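Local coordinates for lectin 2 (Agrocybe aegerita, PDB 4TQJ), which binds glycans that end in a non-reducing terminal N-acetylglucosamine, the sugar this mushroom lectin specifically recognises, at residues A[42-47]-A[93-98]; A[337-342]-A[394-399]; A[193-198]-A[210-215]. The protein carries 1 engineered substitution. All coordinates share one frame; numbering follows the deposited sequence.

Contact 1. Residues A[42-47]-A[93-98]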
loop_
_atom_site.group_PDB
_atom_site.type_symbol
_atom_site.label_atom_id
_atom_site.label_comp_id
_atom_site.label_asym_id
_atom_site.label_seq_id
_atom_site.Cartn_x
_atom_site.Cartn_y
_atom_site.Cartn_z
ATOM N N LEU A 42 -7.300 15.889 -5.030
ATOM C CA LEU A 42 -8.188 15.880 -6.188
ATOM C C LEU A 42 -7.539 15.125 -7.343
ATOM O O LEU A 42 -6.787 15.705 -8.123
ATOM C CB LEU A 42 -8.541 17.299 -6.611
ATOM C CG LEU A 42 -9.527 17.424 -7.775
ATOM C CD1 LEU A 42 -10.833 16.722 -7.440
ATOM C CD2 LEU A 42 -9.782 18.893 -8.113
ATOM N N ALA A 43 -7.841 13.833 -7.454
ATOM C CA ALA A 43 -7.134 12.968 -8.398
ATOM C C ALA A 43 -7.670 12.981 -9.837
ATOM O O ALA A 43 -6.906 12.746 -10.774
ATOM C CB ALA A 43 -7.067 11.532 -7.861
ATOM N N VAL A 44 -8.967 13.246 -10.005
ATOM C CA VAL A 44 -9.609 13.223 -11.321
ATOM C C VAL A 44 -10.765 14.209 -11.382
ATOM O O VAL A 44 -11.703 14.127 -10.575
ATOM C CB VAL A 44 -10.188 11.822 -11.649
ATOM C CG1 VAL A 44 -10.932 11.850 -12.981
ATOM C CG2 VAL A 44 -9.092 10.781 -11.670
ATOM N N LYS A 45 -10.703 15.137 -12.333
ATOM C CA LYS A 45 -11.763 16.123 -12.519
ATOM C C LYS A 45 -12.870 15.550 -13.386
ATOM O O LYS A 45 -13.055 15.948 -14.540
ATOM C CB LYS A 45 -11.211 17.411 -13.138
ATOM C CG LYS A 45 -10.365 18.235 -12.171
ATOM C CD LYS A 45 -9.687 19.413 -12.862
ATOM C CE LYS A 45 -9.065 20.370 -11.846
ATOM N NZ LYS A 45 -8.133 19.688 -10.907
ATOM N N ASN A 46 -13.598 14.599 -12.820
ATOM C CA ASN A 46 -14.665 13.924 -13.524
ATOM C C ASN A 46 -15.403 13.036 -12.514
ATOM O O ASN A 46 -15.089 13.074 -11.331
ATOM C CB ASN A 46 -14.087 13.110 -14.683
ATOM C CG ASN A 46 -15.060 12.977 -15.848
ATOM O OD1 ASN A 46 -16.247 12.728 -15.654
ATOM N ND2 ASN A 46 -14.555 13.151 -17.070
ATOM N N PHE A 47 -16.385 12.264 -12.967
ATOM C CA PHE A 47 -17.140 11.396 -12.064
ATOM C C PHE A 47 -17.833 12.175 -10.947
ATOM O O PHE A 47 -18.012 11.660 -9.852
ATOM C CB PHE A 47 -16.213 10.365 -11.427
ATOM C CG PHE A 47 -15.552 9.457 -12.411
ATOM C CD1 PHE A 47 -16.272 8.445 -13.028
ATOM C CD2 PHE A 47 -14.204 9.600 -12.713
ATOM C CE1 PHE A 47 -15.658 7.588 -13.935
ATOM C CE2 PHE A 47 -13.590 8.754 -13.619
ATOM C CZ PHE A 47 -14.317 7.746 -14.229
ATOM N N PHE A 93 -3.957 9.035 -11.115
ATOM C CA PHE A 93 -5.107 8.430 -11.784
ATOM C C PHE A 93 -5.357 9.085 -13.134
ATOM O O PHE A 93 -5.366 10.309 -13.239
ATOM C CB PHE A 93 -6.359 8.559 -10.919
ATOM C CG PHE A 93 -6.316 7.730 -9.663
ATOM C CD1 PHE A 93 -6.969 6.507 -9.603
ATOM C CD2 PHE A 93 -5.623 8.170 -8.546
ATOM C CE1 PHE A 93 -6.933 5.740 -8.452
ATOM C CE2 PHE A 93 -5.578 7.404 -7.393
ATOM C CZ PHE A 93 -6.232 6.186 -7.346
ATOM N N ALA A 94 -5.568 8.270 -14.164
ATOM C CA ALA A 94 -5.776 8.785 -15.514
ATOM C C ALA A 94 -6.949 9.745 -15.578
ATOM O O ALA A 94 -8.026 9.459 -15.067
ATOM C CB ALA A 94 -5.964 7.642 -16.512
ATOM N N ASP A 95 -6.730 10.884 -16.222
ATOM C CA ASP A 95 -7.753 11.910 -16.379
ATOM C C ASP A 95 -7.461 12.661 -17.672
ATOM O O ASP A 95 -6.393 13.258 -17.809
ATOM C CB ASP A 95 -7.722 12.864 -15.172
ATOM C CG ASP A 95 -8.733 13.997 -15.285
ATOM O OD1 ASP A 95 -9.658 13.888 -16.119
ATOM O OD2 ASP A 95 -8.610 14.992 -14.530
ATOM N N PRO A 96 -8.407 12.646 -18.624
ATOM C CA PRO A 96 -9.758 12.078 -18.517
ATOM C C PRO A 96 -9.770 10.552 -18.524
ATOM O O PRO A 96 -8.803 9.929 -18.970
ATOM C CB PRO A 96 -10.460 12.611 -19.773
ATOM C CG PRO A 96 -9.371 12.789 -20.755
ATOM C CD PRO A 96 -8.158 13.217 -19.958
ATOM N N PRO A 97 -10.865 9.955 -18.032
ATOM C CA PRO A 97 -10.999 8.496 -18.001
ATOM C C PRO A 97 -11.274 7.943 -19.399
ATOM O O PRO A 97 -11.597 8.708 -20.304
ATOM C CB PRO A 97 -12.206 8.285 -17.092
ATOM C CG PRO A 97 -13.038 9.505 -17.296
ATOM C CD PRO A 97 -12.063 10.633 -17.505
ATOM N N LYS A 98 -11.146 6.631 -19.566
ATOM C CA LYS A 98 -11.389 5.987 -20.858
ATOM C C LYS A 98 -12.655 5.130 -20.828
ATOM O O LYS A 98 -12.891 4.400 -19.869
ATOM C CB LYS A 98 -10.185 5.126 -21.239
ATOM C CG LYS A 98 -10.254 4.522 -22.634
ATOM C CD LYS A 98 -9.023 3.670 -22.913
ATOM C CE LYS A 98 -9.123 2.963 -24.263
ATOM N NZ LYS A 98 -8.011 1.986 -24.448
HETATM O O HOH W 1 -4.411 11.686 -10.187
HETATM O O HOH W 2 -5.720 14.977 -12.755
#
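F93 meets the strand end at A43 and V44. Its CG lies beside the backbone N (chi1 -68°), and the ring atom CD2 comes obliquely to A43 CB at 3.7 Å. F93 CB packs on V44 CG2 at 3.6 Å, and these two side chains cross at about a right angle. The backbones are joined here through water 1. It accepts from F93 N and donates to A43 O, each at 2.8 Å.

A94 turns its CB away, and its carbonyl oxygen rests near V44 CG2. A94 O takes a hydrogen bond from S85 OG, which ties the loop back to strand 82-85. The two segments belong to adjacent blades of a beta-propeller. Residues 42-44 end the outermost strand of one four-stranded blade, and residues 93-98 lead into strand 98-101, the outermost of the next.

D95 reaches across with CG anti to its own backbone N (chi1 178°). K45 N donates to D95 OD2 at 3.0 Å, and the bond is nearly straight at 165°. The donor sits well above the carboxylate plane. D95 CG rests against V44 CG1 at 3.8 Å, leaving one branch of V44 on D95 and the other on F93. K45 is the centre of an inverse gamma turn. K45 NZ is not in contact with D95, though its charge probably still favours the carboxylate.

A cis peptide bond precedes P96, and P97 turns back toward the other segment. P97 CD lies 3.6 Å from N46 ND2. The amide's other end, N46 OD1, accepts from F47 N and from W54 NE1, which fixes its rotation. P97 CB touches F47 CZ at 3.6 Å, the two side chains sliding past each other in opposite directions.

Contact 2. Residues A[337-342]-A[394-399]; sequences KHRRFV and TVCWMA
R339 spans the gap between the two strands and meets T394 and C396. Its chain is extended from CG to NE, which carries the guanidinium to the start of strand 395-399. R339 NH2 donates to T394 OG1 at 3.1 Å, in a bent bond. The oxygen lies somewhat tilted from the guanidinium plane. T394 OG1 is also hydrogen-bonded to A390 O, and R339 NH1 to W389 O, so further bonds anchor both groups.

C396 sits over one face of the guanidinium. R339 CD touches C396 CB at 3.5 Å, and C396 SG stands above the plane, offset toward the rim. At the edge of the same group, in its plane, lies water 3. It accepts from R339 NE at 2.9 Å and from C396 N at 3.1 Å, linking the side chain to the backbone across the gap.

The two strands run nearly parallel, at 13°, but their axes come no closer than 8.6 Å, and the strands belong to separate sheets. Each is the innermost strand of its blade in a seven-bladed beta-propeller. Strand 395-399, at the C-terminus, pairs with strand 20-25 near the N-terminus and so completes a blade. This is the ring closure of many propellers, often called velcro.

F341 points toward M398. The CG of M398 comes over the ring face and touches F341 CD1 at 3.4 Å, a CH-pi contact. The bend at chi2 (-58°) brings M398 SD over the ring. M398 SD stands 4.3 Å from the ring centroid and only 10° off the normal, a face-on Met-aromatic contact. C396 O lies at the edge of the same ring. F341 also meets the ring of F356, from strand 352-356.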
loop_
_atom_site.group_PDB
_atom_site.type_symbol
_atom_site.label_atom_id
_atom_site.label_comp_id
_atom_site.label_asym_id
_atom_site.label_seq_id
_atom_site.Cartn_x
_atom_site.Cartn_y
_atom_site.Cartn_z
ATOM N N LYS A 337 -27.147 12.680 6.750
ATOM C CA LYS A 337 -26.079 13.654 6.557
ATOM C C LYS A 337 -24.691 13.093 6.752
ATOM O O LYS A 337 -23.721 13.584 6.169
ATOM C CB LYS A 337 -26.246 14.833 7.515
ATOM C CG LYS A 337 -27.429 15.715 7.230
ATOM C CD LYS A 337 -27.357 16.987 8.058
ATOM C CE LYS A 337 -28.491 17.924 7.683
ATOM N NZ LYS A 337 -29.828 17.247 7.704
ATOM N N HIS A 338 -24.580 12.086 7.605
ATOM C CA HIS A 338 -23.262 11.646 8.034
ATOM C C HIS A 338 -22.963 10.237 7.539
ATOM O O HIS A 338 -23.876 9.455 7.243
ATOM C CB HIS A 338 -23.122 11.775 9.557
ATOM C CG HIS A 338 -23.583 13.099 10.088
ATOM N ND1 HIS A 338 -24.534 13.216 11.080
ATOM C CD2 HIS A 338 -23.226 14.363 9.762
ATOM C CE1 HIS A 338 -24.745 14.496 11.337
ATOM N NE2 HIS A 338 -23.966 15.213 10.549
ATOM N N ARG A 339 -21.679 9.931 7.410
ATOM C CA ARG A 339 -21.265 8.633 6.906
ATOM C C ARG A 339 -20.455 7.927 7.972
ATOM O O ARG A 339 -19.516 8.494 8.516
ATOM C CB ARG A 339 -20.438 8.797 5.633
ATOM C CG ARG A 339 -21.246 9.197 4.407
ATOM C CD ARG A 339 -20.360 9.272 3.163
ATOM N NE ARG A 339 -21.135 9.533 1.947
ATOM C CZ ARG A 339 -21.360 10.744 1.441
ATOM N NH1 ARG A 339 -20.865 11.812 2.040
ATOM N NH2 ARG A 339 -22.077 10.887 0.330
ATOM N N ARG A 340 -20.821 6.689 8.284
ATOM C CA ARG A 340 -20.025 5.907 9.223
ATOM C C ARG A 340 -19.536 4.592 8.614
ATOM O O ARG A 340 -20.224 3.988 7.789
ATOM C CB ARG A 340 -20.790 5.679 10.532
ATOM C CG ARG A 340 -20.858 6.948 11.404
ATOM C CD ARG A 340 -22.032 6.906 12.371
ATOM N NE ARG A 340 -23.295 7.143 11.672
ATOM C CZ ARG A 340 -24.484 7.156 12.268
ATOM N NH1 ARG A 340 -24.570 6.949 13.568
ATOM N NH2 ARG A 340 -25.585 7.376 11.564
ATOM N N PHE A 341 -18.333 4.182 9.015
ATOM C CA PHE A 341 -17.702 2.981 8.488
ATOM C C PHE A 341 -17.057 2.185 9.609
ATOM O O PHE A 341 -16.596 2.741 10.615
ATOM C CB PHE A 341 -16.621 3.325 7.451
ATOM C CG PHE A 341 -17.039 4.362 6.438
ATOM C CD1 PHE A 341 -17.476 3.987 5.185
ATOM C CD2 PHE A 341 -16.982 5.721 6.744
ATOM C CE1 PHE A 341 -17.847 4.951 4.240
ATOM C CE2 PHE A 341 -17.357 6.681 5.810
ATOM C CZ PHE A 341 -17.780 6.292 4.553
ATOM N N VAL A 342 -17.024 0.877 9.421
ATOM C CA VAL A 342 -16.344 -0.024 10.337
ATOM C C VAL A 342 -15.343 -0.825 9.504
ATOM O O VAL A 342 -15.715 -1.771 8.805
ATOM C CB VAL A 342 -17.334 -0.952 11.058
ATOM C CG1 VAL A 342 -16.609 -1.794 12.103
ATOM C CG2 VAL A 342 -18.488 -0.130 11.691
ATOM N N THR A 394 -22.939 13.439 -3.585
ATOM C CA THR A 394 -21.600 12.862 -3.481
ATOM C C THR A 394 -21.705 11.397 -3.082
ATOM O O THR A 394 -22.722 10.974 -2.550
ATOM C CB THR A 394 -20.745 13.583 -2.431
ATOM O OG1 THR A 394 -21.382 13.498 -1.144
ATOM C CG2 THR A 394 -20.536 15.057 -2.821
ATOM N N VAL A 395 -20.652 10.633 -3.364
ATOM C CA VAL A 395 -20.525 9.257 -2.909
ATOM C C VAL A 395 -19.180 9.138 -2.210
ATOM O O VAL A 395 -18.174 9.650 -2.704
ATOM C CB VAL A 395 -20.530 8.272 -4.096
ATOM C CG1 VAL A 395 -20.513 6.821 -3.592
ATOM C CG2 VAL A 395 -21.710 8.523 -4.989
ATOM N N CYS A 396 -19.154 8.497 -1.049
ATOM C CA CYS A 396 -17.888 8.199 -0.384
ATOM C C CYS A 396 -17.803 6.740 -0.032
ATOM O O CYS A 396 -18.776 6.140 0.432
ATOM C CB CYS A 396 -17.752 8.975 0.919
ATOM S SG CYS A 396 -17.474 10.685 0.709
ATOM N N TRP A 397 -16.622 6.177 -0.221
ATOM C CA TRP A 397 -16.380 4.793 0.110
ATOM C C TRP A 397 -15.053 4.693 0.856
ATOM O O TRP A 397 -14.157 5.529 0.674
ATOM C CB TRP A 397 -16.230 3.959 -1.163
ATOM C CG TRP A 397 -17.377 3.935 -2.149
ATOM C CD1 TRP A 397 -17.335 4.331 -3.461
ATOM C CD2 TRP A 397 -18.701 3.422 -1.932
ATOM N NE1 TRP A 397 -18.548 4.112 -4.063
ATOM C CE2 TRP A 397 -19.405 3.556 -3.149
ATOM C CE3 TRP A 397 -19.360 2.869 -0.827
ATOM C CZ2 TRP A 397 -20.733 3.165 -3.287
ATOM C CZ3 TRP A 397 -20.680 2.484 -0.964
ATOM C CH2 TRP A 397 -21.354 2.635 -2.184
ATOM N N MET A 398 -14.916 3.663 1.677
ATOM C CA MET A 398 -13.594 3.203 2.076
ATOM C C MET A 398 -13.176 2.138 1.061
ATOM O O MET A 398 -14.018 1.389 0.572
ATOM C CB MET A 398 -13.609 2.623 3.494
ATOM C CG MET A 398 -14.106 3.597 4.565
ATOM S SD MET A 398 -13.148 5.132 4.674
ATOM C CE MET A 398 -11.497 4.519 5.007
ATOM N N ALA A 399 -11.884 2.088 0.733
ATOM C CA ALA A 399 -11.348 1.085 -0.187
ATOM C C ALA A 399 -9.842 0.937 0.015
ATOM O O ALA A 399 -9.190 1.861 0.471
ATOM C CB ALA A 399 -11.643 1.469 -1.629
HETATM O O HOH W 3 -21.992 7.639 -0.086
#

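Contact 3. Residues A[193-198]-A[210-215]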
loop_
_atom_site.group_PDB
_atom_site.type_symbol
_atom_site.label_atom_id
_atom_site.label_comp_id
_atom_site.label_asym_id
_atom_site.label_seq_id
_atom_site.Cartn_x
_atom_site.Cartn_y
_atom_site.Cartn_z
ATOM N N LYS A 193 -39.750 -16.181 -0.763
ATOM C CA LYS A 193 -39.914 -17.261 0.196
ATOM C C LYS A 193 -38.639 -18.046 0.526
ATOM O O LYS A 193 -38.670 -18.912 1.384
ATOM C CB LYS A 193 -41.043 -18.193 -0.269
ATOM C CG LYS A 193 -42.269 -17.399 -0.757
ATOM C CD LYS A 193 -43.571 -18.039 -0.351
ATOM C CE LYS A 193 -43.577 -18.389 1.119
ATOM N NZ LYS A 193 -44.643 -17.692 1.884
ATOM N N HIS A 194 -37.513 -17.727 -0.125
ATOM C CA HIS A 194 -36.270 -18.443 0.145
ATOM C C HIS A 194 -35.029 -17.602 -0.124
ATOM O O HIS A 194 -35.043 -16.742 -0.989
ATOM C CB HIS A 194 -36.119 -19.679 -0.749
ATOM C CG HIS A 194 -37.364 -20.494 -0.911
ATOM N ND1 HIS A 194 -37.739 -21.459 -0.005
ATOM C CD2 HIS A 194 -38.291 -20.519 -1.898
ATOM C CE1 HIS A 194 -38.858 -22.032 -0.415
ATOM N NE2 HIS A 194 -39.209 -21.486 -1.565
ATOM N N VAL A 195 -33.956 -17.885 0.605
ATOM C CA VAL A 195 -32.629 -17.448 0.181
ATOM C C VAL A 195 -32.194 -18.446 -0.880
ATOM O O VAL A 195 -32.274 -19.656 -0.660
ATOM C CB VAL A 195 -31.616 -17.453 1.346
ATOM C CG1 VAL A 195 -30.223 -17.011 0.858
ATOM C CG2 VAL A 195 -32.096 -16.567 2.490
ATOM N N PHE A 196 -31.777 -17.942 -2.039
ATOM C CA PHE A 196 -31.347 -18.784 -3.147
ATOM C C PHE A 196 -29.847 -18.605 -3.325
ATOM O O PHE A 196 -29.316 -17.523 -3.078
ATOM C CB PHE A 196 -32.012 -18.360 -4.475
ATOM C CG PHE A 196 -33.503 -18.610 -4.549
ATOM C CD1 PHE A 196 -33.997 -19.855 -4.928
ATOM C CD2 PHE A 196 -34.410 -17.592 -4.269
ATOM C CE1 PHE A 196 -35.375 -20.093 -5.015
ATOM C CE2 PHE A 196 -35.784 -17.820 -4.353
ATOM C CZ PHE A 196 -36.267 -19.074 -4.726
ATOM N N ILE A 197 -29.173 -19.652 -3.773
ATOM C CA ILE A 197 -27.774 -19.555 -4.175
ATOM C C ILE A 197 -27.647 -19.994 -5.629
ATOM O O ILE A 197 -28.308 -20.945 -6.047
ATOM C CB ILE A 197 -26.874 -20.484 -3.344
ATOM C CG1 ILE A 197 -27.009 -20.197 -1.851
ATOM C CG2 ILE A 197 -25.407 -20.367 -3.796
ATOM C CD1 ILE A 197 -26.505 -18.847 -1.439
ATOM N N SER A 198 -26.822 -19.292 -6.401
ATOM C CA SER A 198 -26.348 -19.809 -7.679
ATOM C C SER A 198 -24.848 -19.950 -7.601
ATOM O O SER A 198 -24.133 -18.951 -7.483
ATOM C CB SER A 198 -26.693 -18.879 -8.832
ATOM O OG SER A 198 -28.021 -19.083 -9.231
ATOM N N LYS A 210 -30.879 -22.332 -6.492
ATOM C CA LYS A 210 -31.432 -23.368 -5.649
ATOM C C LYS A 210 -31.757 -22.744 -4.296
ATOM O O LYS A 210 -31.001 -21.908 -3.799
ATOM C CB LYS A 210 -30.414 -24.489 -5.500
ATOM C CG LYS A 210 -30.247 -25.013 -4.088
ATOM C CD LYS A 210 -30.952 -26.345 -3.908
ATOM C CE LYS A 210 -30.511 -27.024 -2.617
ATOM N NZ LYS A 210 -30.961 -28.447 -2.603
ATOM N N SER A 211 -32.887 -23.139 -3.719
ATOM C CA SER A 211 -33.289 -22.633 -2.419
ATOM C C SER A 211 -32.441 -23.270 -1.329
ATOM O O SER A 211 -32.222 -24.478 -1.353
ATOM C CB SER A 211 -34.775 -22.935 -2.162
ATOM O OG SER A 211 -35.131 -22.591 -0.830
ATOM N N VAL A 212 -31.983 -22.473 -0.366
ATOM C CA VAL A 212 -31.168 -23.007 0.721
ATOM C C VAL A 212 -31.681 -22.712 2.133
ATOM O O VAL A 212 -31.305 -23.406 3.071
ATOM C CB VAL A 212 -29.703 -22.527 0.643
ATOM C CG1 VAL A 212 -29.030 -23.058 -0.624
ATOM C CG2 VAL A 212 -29.644 -20.999 0.735
ATOM N N ILE A 213 -32.492 -21.671 2.289
ATOM C CA ILE A 213 -33.084 -21.347 3.592
ATOM C C ILE A 213 -34.496 -20.827 3.386
ATOM O O ILE A 213 -34.748 -20.051 2.459
ATOM C CB ILE A 213 -32.282 -20.271 4.370
ATOM C CG1 ILE A 213 -30.793 -20.615 4.450
ATOM C CG2 ILE A 213 -32.845 -20.083 5.786
ATOM C CD1 ILE A 213 -29.938 -19.435 4.861
ATOM N N ASP A 214 -35.421 -21.258 4.241
ATOM C CA ASP A 214 -36.799 -20.786 4.167
ATOM C C ASP A 214 -37.011 -19.744 5.254
ATOM O O ASP A 214 -37.795 -19.947 6.188
ATOM C CB ASP A 214 -37.793 -21.945 4.338
ATOM C CG ASP A 214 -37.635 -23.017 3.272
ATOM O OD1 ASP A 214 -37.106 -22.717 2.183
ATOM O OD2 ASP A 214 -38.049 -24.168 3.521
ATOM N N ASN A 215 -36.281 -18.642 5.132
ATOM C CA ASN A 215 -36.208 -17.612 6.160
ATOM C C ASN A 215 -35.398 -16.419 5.618
ATOM O O ASN A 215 -34.955 -16.431 4.462
ATOM C CB ASN A 215 -35.584 -18.173 7.452
ATOM C CG ASN A 215 -36.227 -17.600 8.721
ATOM O OD1 ASN A 215 -36.603 -16.429 8.770
ATOM N ND2 ASN A 215 -36.348 -18.436 9.758
#
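H194 and D214 both place CG beside the backbone N (chi1 -43° and -60°), and their side chains lie side by side, pointing the same way. H194 ND1 donates to D214 OD1 at a short 2.6 Å. The carboxylate oxygen lies in the plane of the imidazole, but the N-H arrives from above the carboxylate plane. The two planes are 62° apart. The nearby carboxylate probably favours a proton on ND1. S211 CB stands over a face of the H194 ring, 4.1 Å from its centroid, in a CH-pi contact.

The backbones form an antiparallel hairpin with a classic beta bulge. V212 and I213 both face V195, and the register shifts by one between V195 and F196. V195 N donates to I213 O at 3.0 Å, and V195 O accepts from V212 N at 2.8 Å. Past the bulge, I197 and K210 are a hydrogen-bonded pair. I197 N binds K210 O at 2.9 Å, and K210 N binds I197 O at 3.0 Å. Between the V195/I213 and I197/K210 pairs, F196 and S211 form a non-hydrogen-bonded pair, with both side chains on one face of the sheet.

V195, I197 and I213 point to the other face. V195 CG2 lies alongside I213 CB at 4.2 Å. I197 CG1 meets V212 CG1 at 3.7 Å, the two side chains crossing at about a right angle.

The hairpin makes the outer two strands of a propeller blade. Strand 195-198 pairs on its other side with strand 186-190, through F196 to G189 and S198 to I187. V195 packs on V188 and F190 of that strand. V195 and I213 also touch I243, on strand 242-246 of the next blade.

Along the chain the order is contact 1, contact 3, contact 2, each closing before the next opens. All three belong to one seven-bladed beta-propeller, but none touches another. Contacts 1 and 2 share the blade built from strands 20-25, 28-32, 41-44 and 395-399. Contact 1 lies at its outermost strand and contact 2 at its innermost, with centres about 20 Å apart. They join this blade to its neighbours on either side. Contact 3 lies within another blade, across the chain's centre from both. Its centre is about 41 Å from that of contact 1 and 31 Å from that of contact 2. Contacts 1 and 2 thus join blades around the ring; contact 3 builds one blade's outer edge.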